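Long-range contact in arabinogalactan endo-1,4-beta-galactosidase (PDB 7OSK), which probably hydrolyses internal beta-1,4-galactosidic links of arabinogalactan, this chain being the glycoside hydrolase family 53 catalytic part of a longer calcium-binding protein: residues 228-233 and 257-262. Numbering follows the deposited sequence.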
loop_
_atom_site.group_PDB
_atom_site.type_symbol
_atom_site.label_atom_id
_atom_site.label_comp_id
_atom_site.label_asym_id
_atom_site.label_seq_id
_atom_site.Cartn_x
_atom_site.Cartn_y
_atom_site.Cartn_z
ATOM N N LYS A 228 14.969 4.066 1.667
ATOM C CA LYS A 228 14.291 4.714 2.782
ATOM C C LYS A 228 13.331 3.763 3.478
ATOM O O LYS A 228 12.600 3.007 2.834
ATOM C CB LYS A 228 13.553 5.965 2.302
ATOM C CG LYS A 228 14.502 7.123 1.998
ATOM C CD LYS A 228 14.006 8.034 0.882
ATOM C CE LYS A 228 13.946 7.327 -0.472
ATOM N NZ LYS A 228 15.186 7.503 -1.282
ATOM N N ILE A 229 13.349 3.821 4.806
ATOM C CA ILE A 229 12.576 2.917 5.639
ATOM C C ILE A 229 11.216 3.515 5.959
ATOM O O ILE A 229 11.114 4.689 6.312
ATOM C CB ILE A 229 13.322 2.607 6.946
ATOM C CG1 ILE A 229 14.753 2.149 6.646
ATOM C CG2 ILE A 229 12.571 1.567 7.763
ATOM C CD1 ILE A 229 14.849 1.013 5.642
ATOM N N VAL A 230 10.177 2.695 5.831
ATOM C CA VAL A 230 8.808 3.139 6.058
ATOM C C VAL A 230 8.148 2.338 7.173
ATOM O O VAL A 230 8.024 1.116 7.087
ATOM C CB VAL A 230 7.958 3.010 4.781
ATOM C CG1 VAL A 230 6.556 3.551 5.012
ATOM C CG2 VAL A 230 8.625 3.733 3.619
ATOM N N ILE A 231 7.733 3.045 8.219
ATOM C CA ILE A 231 6.946 2.459 9.295
ATOM C C ILE A 231 5.472 2.737 9.025
ATOM O O ILE A 231 5.033 3.889 9.042
ATOM C CB ILE A 231 7.356 3.023 10.671
ATOM C CG1 ILE A 231 8.796 2.618 11.010
ATOM C CG2 ILE A 231 6.401 2.550 11.762
ATOM C CD1 ILE A 231 9.025 1.115 11.119
ATOM N N HIS A 232 4.716 1.671 8.780
ATOM C CA HIS A 232 3.323 1.785 8.362
ATOM C C HIS A 232 2.370 1.519 9.519
ATOM O O HIS A 232 2.484 0.506 10.211
ATOM C CB HIS A 232 3.048 0.812 7.211
ATOM C CG HIS A 232 1.680 0.937 6.621
ATOM N ND1 HIS A 232 1.135 -0.029 5.796
ATOM C CD2 HIS A 232 0.741 1.907 6.722
ATOM C CE1 HIS A 232 -0.071 0.340 5.423
ATOM N NE2 HIS A 232 -0.339 1.514 5.972
ATOM N N LEU A 233 1.436 2.445 9.723
ATOM C CA LEU A 233 0.409 2.302 10.748
ATOM C C LEU A 233 -0.975 2.502 10.148
ATOM O O LEU A 233 -1.126 3.182 9.133
ATOM C CB LEU A 233 0.637 3.300 11.884
ATOM C CG LEU A 233 1.893 3.101 12.733
ATOM C CD1 LEU A 233 1.960 4.176 13.806
ATOM C CD2 LEU A 233 1.924 1.717 13.363
ATOM N N VAL A 257 10.180 7.389 7.003
ATOM C CA VAL A 257 8.804 7.708 6.637
ATOM C C VAL A 257 7.791 7.124 7.615
ATOM O O VAL A 257 7.926 5.983 8.057
ATOM C CB VAL A 257 8.471 7.191 5.222
ATOM C CG1 VAL A 257 7.121 7.724 4.759
ATOM C CG2 VAL A 257 9.559 7.592 4.239
ATOM N N ILE A 258 6.785 7.927 7.947
ATOM C CA ILE A 258 5.633 7.466 8.713
ATOM C C ILE A 258 4.456 7.294 7.768
ATOM O O ILE A 258 3.865 8.277 7.320
ATOM C CB ILE A 258 5.257 8.451 9.836
ATOM C CG1 ILE A 258 6.406 8.568 10.837
ATOM C CG2 ILE A 258 3.981 7.997 10.548
ATOM C CD1 ILE A 258 6.314 9.784 11.729
ATOM N N ALA A 259 4.117 6.042 7.473
ATOM C CA ALA A 259 3.065 5.743 6.511
ATOM C C ALA A 259 1.722 5.548 7.208
ATOM O O ALA A 259 1.663 5.069 8.342
ATOM C CB ALA A 259 3.425 4.518 5.704
ATOM N N ILE A 260 0.651 5.919 6.512
ATOM C CA ILE A 260 -0.696 5.887 7.069
ATOM C C ILE A 260 -1.652 5.115 6.166
ATOM O O ILE A 260 -1.640 5.283 4.947
ATOM C CB ILE A 260 -1.246 7.318 7.267
ATOM C CG1 ILE A 260 -0.368 8.100 8.243
ATOM C CG2 ILE A 260 -2.680 7.285 7.786
ATOM C CD1 ILE A 260 -0.507 9.604 8.114
ATOM N N SER A 261 -2.475 4.264 6.774
ATOM C CA SER A 261 -3.616 3.671 6.082
ATOM C C SER A 261 -4.858 4.456 6.455
ATOM O O SER A 261 -5.322 4.372 7.590
ATOM C CB SER A 261 -3.800 2.196 6.448
ATOM O OG SER A 261 -2.746 1.400 5.946
ATOM N N PHE A 262 -5.387 5.222 5.507
ATOM C CA PHE A 262 -6.594 6.001 5.757
ATOM C C PHE A 262 -7.728 5.640 4.805
ATOM O O PHE A 262 -7.751 6.060 3.648
ATOM C CB PHE A 262 -6.314 7.498 5.659
ATOM C CG PHE A 262 -7.513 8.345 5.971
ATOM C CD1 PHE A 262 -8.089 8.305 7.228
ATOM C CD2 PHE A 262 -8.079 9.161 5.008
ATOM C CE1 PHE A 262 -9.198 9.072 7.523
ATOM C CE2 PHE A 262 -9.190 9.930 5.301
ATOM C CZ PHE A 262 -9.750 9.883 6.559
#
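Ile229, Ile231 and Leu233 supply the backbone groups that zip strand 228-233 to its parallel neighbour 257-261. The ladder of five N-H···O=C bonds starts with Val257 N on Ile229 O at 2.9 Å and finishes with Ser261 N on Leu233 O. Between them Ile231 both donates to Val257 O and accepts from Ala259 N, and Leu233 N donates to Ala259 O.

The side chains of Val230, His232, Val257 and Ala259 share one face of the sheet. Val230 and Val257 stand side by side, CG2 of Val230 3.8 Å from CB of Val257, while Val230 CG1, anti to the backbone N, meets Ala259 CB.

With its CG also anti to N (chi1 -175°), His232 runs alongside Ala259, its CD2 3.9 Å from the methyl CB, with Ala259 O at the ring edge. Its NE2 is modelled 2.4 Å from Ser261 OG, too short to be taken at face value, as a donor to that hydroxyl, which also bonds Glu191. An alanine here would probably leave Ser261 OG without its imidazole partner and a gap beside the Ala259 methyl, where CD2 had lain.

These are neighbouring strands of the TIM barrel, joined by helix 238-250 in a beta-alpha-beta crossover. Leu233, Ile258 and Ile260 pack outward on that helix; Val257 and Ala259 touch strand 287-293, and Val230 touches strand 185-188.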